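Rubisco operon transcriptional regulator (Synechocystis sp., PDB 5Y2W) acts as a LysR-type transcriptional repressor, NdhR or CcmR, whose regulatory domain binds 2-phosphoglycolate and probably links gene expression to carbon and nitrogen status. Local coordinates at residues I100-L105 against L176-F181. Sequence-based numbering, arbitrary orientation.
Sequences IPITAL and LDIDEF
Ile100 and Ile178 form a single beta bridge of parallel type: Ile100 N donates to Asp177 O at 3.0 Å (N-H...O 152°), and Ile100 O accepts from Asp179 N at 2.7 Å. Asp179 N lies almost on the line of the Ile100 C=O (C=O...N 170°). Ile178 CA adds a CH...O approach to Ile100 O at 3.3 Å. The inverse gamma turn centred on Asp177 ends on the bridge residue Ile178, which also opens the type II turn to Phe181.

Ile178 sends its two branches to different partners. Its CG1 lies beside the backbone N, anti to the carbonyl carbon (chi1 -51°), and chi2 then swings CD1 to Ile100 CG2 at 3.5 Å and to Leu105 CD2, whereas CG2 rests against Ile102 CA at 3.8 Å. Ile102 brings CD1 to Glu180 CG at 3.9 Å, the two side chains crossing at about a right angle. The same methyl and Leu105 CD1 approach Phe181 CE1 obliquely. Asp179 lays its carboxylate beside the Ile100-Pro101 backbone, OD2 standing 3.5 Å from Pro101 CA. An alanine in place of Asp179 would probably leave that backbone without the carboxylate packed beside it, opening a gap next to Pro101 CA.

Asp177 OD2 accepts a hydrogen bond from Asn99 N, tying the turn to the residue just before 100-105. Both loops belong to the LysR substrate-binding domain, of the periplasmic-binding-protein clan; with the Phe181 side chain about 12 Å from the bound 2-phosphoglycolate, the contact does not line the pocket. It joins the loop between strand 81-89 and helix 118-129 to the loop leaving edge strand 173-176: Ile178 and Phe181 pack on Val86, while Ile102 and Phe181 reach Leu126 of helix 118-129.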
ATOM      1  N   ILE A 100      15.038  -7.477 -25.482  1.00 50.62           N
ATOM      2  CA  ILE A 100      14.193  -6.476 -26.024  1.00 46.92           C
ATOM      3  C   ILE A 100      14.897  -5.163 -25.854  1.00 45.09           C
ATOM      4  O   ILE A 100      15.202  -4.800 -24.759  1.00 48.12           O
ATOM      5  CB  ILE A 100      12.832  -6.427 -25.309  1.00 44.31           C
ATOM      6  CG1 ILE A 100      12.090  -7.749 -25.453  1.00 45.50           C
ATOM      7  CG2 ILE A 100      12.017  -5.302 -25.894  1.00 46.80           C
ATOM      8  CD1 ILE A 100      10.994  -7.936 -24.416  1.00 44.72           C
ATOM      9  N   PRO A 101      15.126  -4.433 -26.952  1.00 47.04           N
ATOM     10  CA  PRO A 101      15.768  -3.143 -26.862  1.00 44.51           C
ATOM     11  C   PRO A 101      14.906  -2.144 -26.170  1.00 51.66           C
ATOM     12  O   PRO A 101      13.675  -2.209 -26.226  1.00 49.88           O
ATOM     13  CB  PRO A 101      15.954  -2.706 -28.308  1.00 45.67           C
ATOM     14  CG  PRO A 101      15.139  -3.638 -29.137  1.00 46.20           C
ATOM     15  CD  PRO A 101      14.783  -4.821 -28.334  1.00 45.87           C
ATOM     16  N   ILE A 102      15.560  -1.199 -25.536  1.00 46.47           N
ATOM     17  CA  ILE A 102      14.857  -0.272 -24.716  1.00 48.84           C
ATOM     18  C   ILE A 102      13.996   0.645 -25.592  1.00 50.56           C
ATOM     19  O   ILE A 102      12.933   1.081 -25.149  1.00 40.45           O
ATOM     20  CB  ILE A 102      15.804   0.523 -23.788  1.00 44.73           C
ATOM     21  CG1 ILE A 102      14.974   1.346 -22.790  1.00 44.42           C
ATOM     22  CG2 ILE A 102      16.718   1.428 -24.607  1.00 46.40           C
ATOM     23  CD1 ILE A 102      15.727   1.813 -21.567  1.00 45.65           C
ATOM     24  N   THR A 103      14.454   0.888 -26.821  1.00 48.84           N
ATOM     25  CA  THR A 103      13.678   1.583 -27.863  1.00 48.80           C
ATOM     26  C   THR A 103      12.264   1.038 -28.101  1.00 43.72           C
ATOM     27  O   THR A 103      11.349   1.821 -28.426  1.00 42.62           O
ATOM     28  CB  THR A 103      14.414   1.554 -29.239  1.00 50.64           C
ATOM     29  OG1 THR A 103      14.799   0.200 -29.586  1.00 49.44           O
ATOM     30  CG2 THR A 103      15.654   2.441 -29.207  1.00 50.19           C
ATOM     31  N   ALA A 104      12.049  -0.256 -27.856  1.00 38.47           N
ATOM     32  CA  ALA A 104      10.685  -0.810 -27.912  1.00 43.59           C
ATOM     33  C   ALA A 104       9.678  -0.190 -26.908  1.00 47.19           C
ATOM     34  O   ALA A 104       8.441  -0.405 -27.006  1.00 43.27           O
ATOM     35  CB  ALA A 104      10.725  -2.336 -27.770  1.00 42.67           C
ATOM     36  N   LEU A 105      10.166   0.556 -25.919  1.00 43.43           N
ATOM     37  CA  LEU A 105       9.255   1.178 -24.945  1.00 41.26           C
ATOM     38  C   LEU A 105       8.604   2.473 -25.419  1.00 40.76           C
ATOM     39  O   LEU A 105       7.637   2.937 -24.828  1.00 43.54           O
ATOM     40  CB  LEU A 105       9.973   1.437 -23.600  1.00 44.68           C
ATOM     41  CG  LEU A 105      10.399   0.166 -22.863  1.00 41.94           C
ATOM     42  CD1 LEU A 105      10.900   0.520 -21.475  1.00 45.45           C
ATOM     43  CD2 LEU A 105       9.286  -0.842 -22.804  1.00 42.41           C
ATOM     44  N   LEU A 176       8.950  -8.104 -18.608  1.00 42.70           N
ATOM     45  CA  LEU A 176       9.508  -7.962 -19.936  1.00 40.96           C
ATOM     46  C   LEU A 176      11.041  -7.782 -19.852  1.00 43.86           C
ATOM     47  O   LEU A 176      11.567  -6.913 -19.104  1.00 44.81           O
ATOM     48  CB  LEU A 176       8.886  -6.782 -20.635  1.00 37.04           C
ATOM     49  CG  LEU A 176       7.355  -6.830 -20.847  1.00 42.23           C
ATOM     50  CD1 LEU A 176       6.950  -5.590 -21.623  1.00 44.75           C
ATOM     51  CD2 LEU A 176       6.931  -8.089 -21.590  1.00 42.61           C
ATOM     52  N   ASP A 177      11.749  -8.584 -20.639  1.00 44.79           N
ATOM     53  CA  ASP A 177      13.248  -8.619 -20.630  1.00 43.60           C
ATOM     54  C   ASP A 177      13.809  -7.519 -21.484  1.00 36.84           C
ATOM     55  O   ASP A 177      14.341  -7.767 -22.558  1.00 45.09           O
ATOM     56  CB  ASP A 177      13.758  -9.993 -21.135  1.00 45.83           C
ATOM     57  CG  ASP A 177      15.301 -10.112 -21.089  1.00 50.14           C
ATOM     58  OD1 ASP A 177      15.963  -9.474 -20.223  1.00 54.48           O
ATOM     59  OD2 ASP A 177      15.861 -10.837 -21.935  1.00 52.77           O
ATOM     60  N   ILE A 178      13.633  -6.303 -21.011  1.00 37.81           N
ATOM     61  CA  ILE A 178      14.003  -5.121 -21.698  1.00 39.18           C
ATOM     62  C   ILE A 178      15.432  -4.793 -21.326  1.00 42.20           C
ATOM     63  O   ILE A 178      15.781  -4.935 -20.163  1.00 46.89           O
ATOM     64  CB  ILE A 178      13.178  -3.910 -21.237  1.00 37.52           C
ATOM     65  CG1 ILE A 178      11.680  -4.186 -21.257  1.00 45.79           C
ATOM     66  CG2 ILE A 178      13.550  -2.686 -22.062  1.00 40.49           C
ATOM     67  CD1 ILE A 178      11.082  -4.559 -22.598  1.00 46.91           C
ATOM     68  N   ASP A 179      16.230  -4.336 -22.306  1.00 42.80           N
ATOM     69  CA  ASP A 179      17.596  -3.881 -22.072  1.00 44.03           C
ATOM     70  C   ASP A 179      17.575  -2.726 -21.085  1.00 46.99           C
ATOM     71  O   ASP A 179      16.623  -1.931 -21.063  1.00 46.95           O
ATOM     72  CB  ASP A 179      18.241  -3.327 -23.341  1.00 45.32           C
ATOM     73  CG  ASP A 179      18.606  -4.410 -24.378  1.00 48.39           C
ATOM     74  OD1 ASP A 179      18.649  -5.609 -24.045  1.00 45.97           O
ATOM     75  OD2 ASP A 179      18.873  -4.010 -25.533  1.00 53.43           O
ATOM     76  N   GLU A 180      18.671  -2.614 -20.346  1.00 42.26           N
ATOM     77  CA  GLU A 180      18.886  -1.643 -19.294  1.00 46.55           C
ATOM     78  C   GLU A 180      18.106  -2.014 -18.061  1.00 46.55           C
ATOM     79  O   GLU A 180      18.169  -1.308 -17.075  1.00 45.58           O
ATOM     80  CB  GLU A 180      18.549  -0.216 -19.739  1.00 50.36           C
ATOM     81  CG  GLU A 180      19.186   0.193 -21.061  1.00 55.41           C
ATOM     82  CD  GLU A 180      20.719   0.047 -21.103  1.00 57.42           C
ATOM     83  OE1 GLU A 180      21.263  -0.015 -22.223  1.00 58.20           O
ATOM     84  OE2 GLU A 180      21.378  -0.005 -20.038  1.00 53.90           O
ATOM     85  N   PHE A 181      17.373  -3.126 -18.103  1.00 43.66           N
ATOM     86  CA  PHE A 181      16.689  -3.584 -16.931  1.00 44.87           C
ATOM     87  C   PHE A 181      17.345  -4.848 -16.470  1.00 40.40           C
ATOM     88  O   PHE A 181      17.860  -5.560 -17.282  1.00 38.66           O
ATOM     89  CB  PHE A 181      15.195  -3.781 -17.224  1.00 40.35           C
ATOM     90  CG  PHE A 181      14.459  -2.479 -17.267  1.00 41.14           C
ATOM     91  CD1 PHE A 181      14.406  -1.730 -18.443  1.00 34.92           C
ATOM     92  CD2 PHE A 181      13.890  -1.976 -16.110  1.00 35.39           C
ATOM     93  CE1 PHE A 181      13.755  -0.538 -18.478  1.00 34.06           C
ATOM     94  CE2 PHE A 181      13.254  -0.759 -16.129  1.00 37.21           C
ATOM     95  CZ  PHE A 181      13.201  -0.020 -17.304  1.00 34.64           C
TER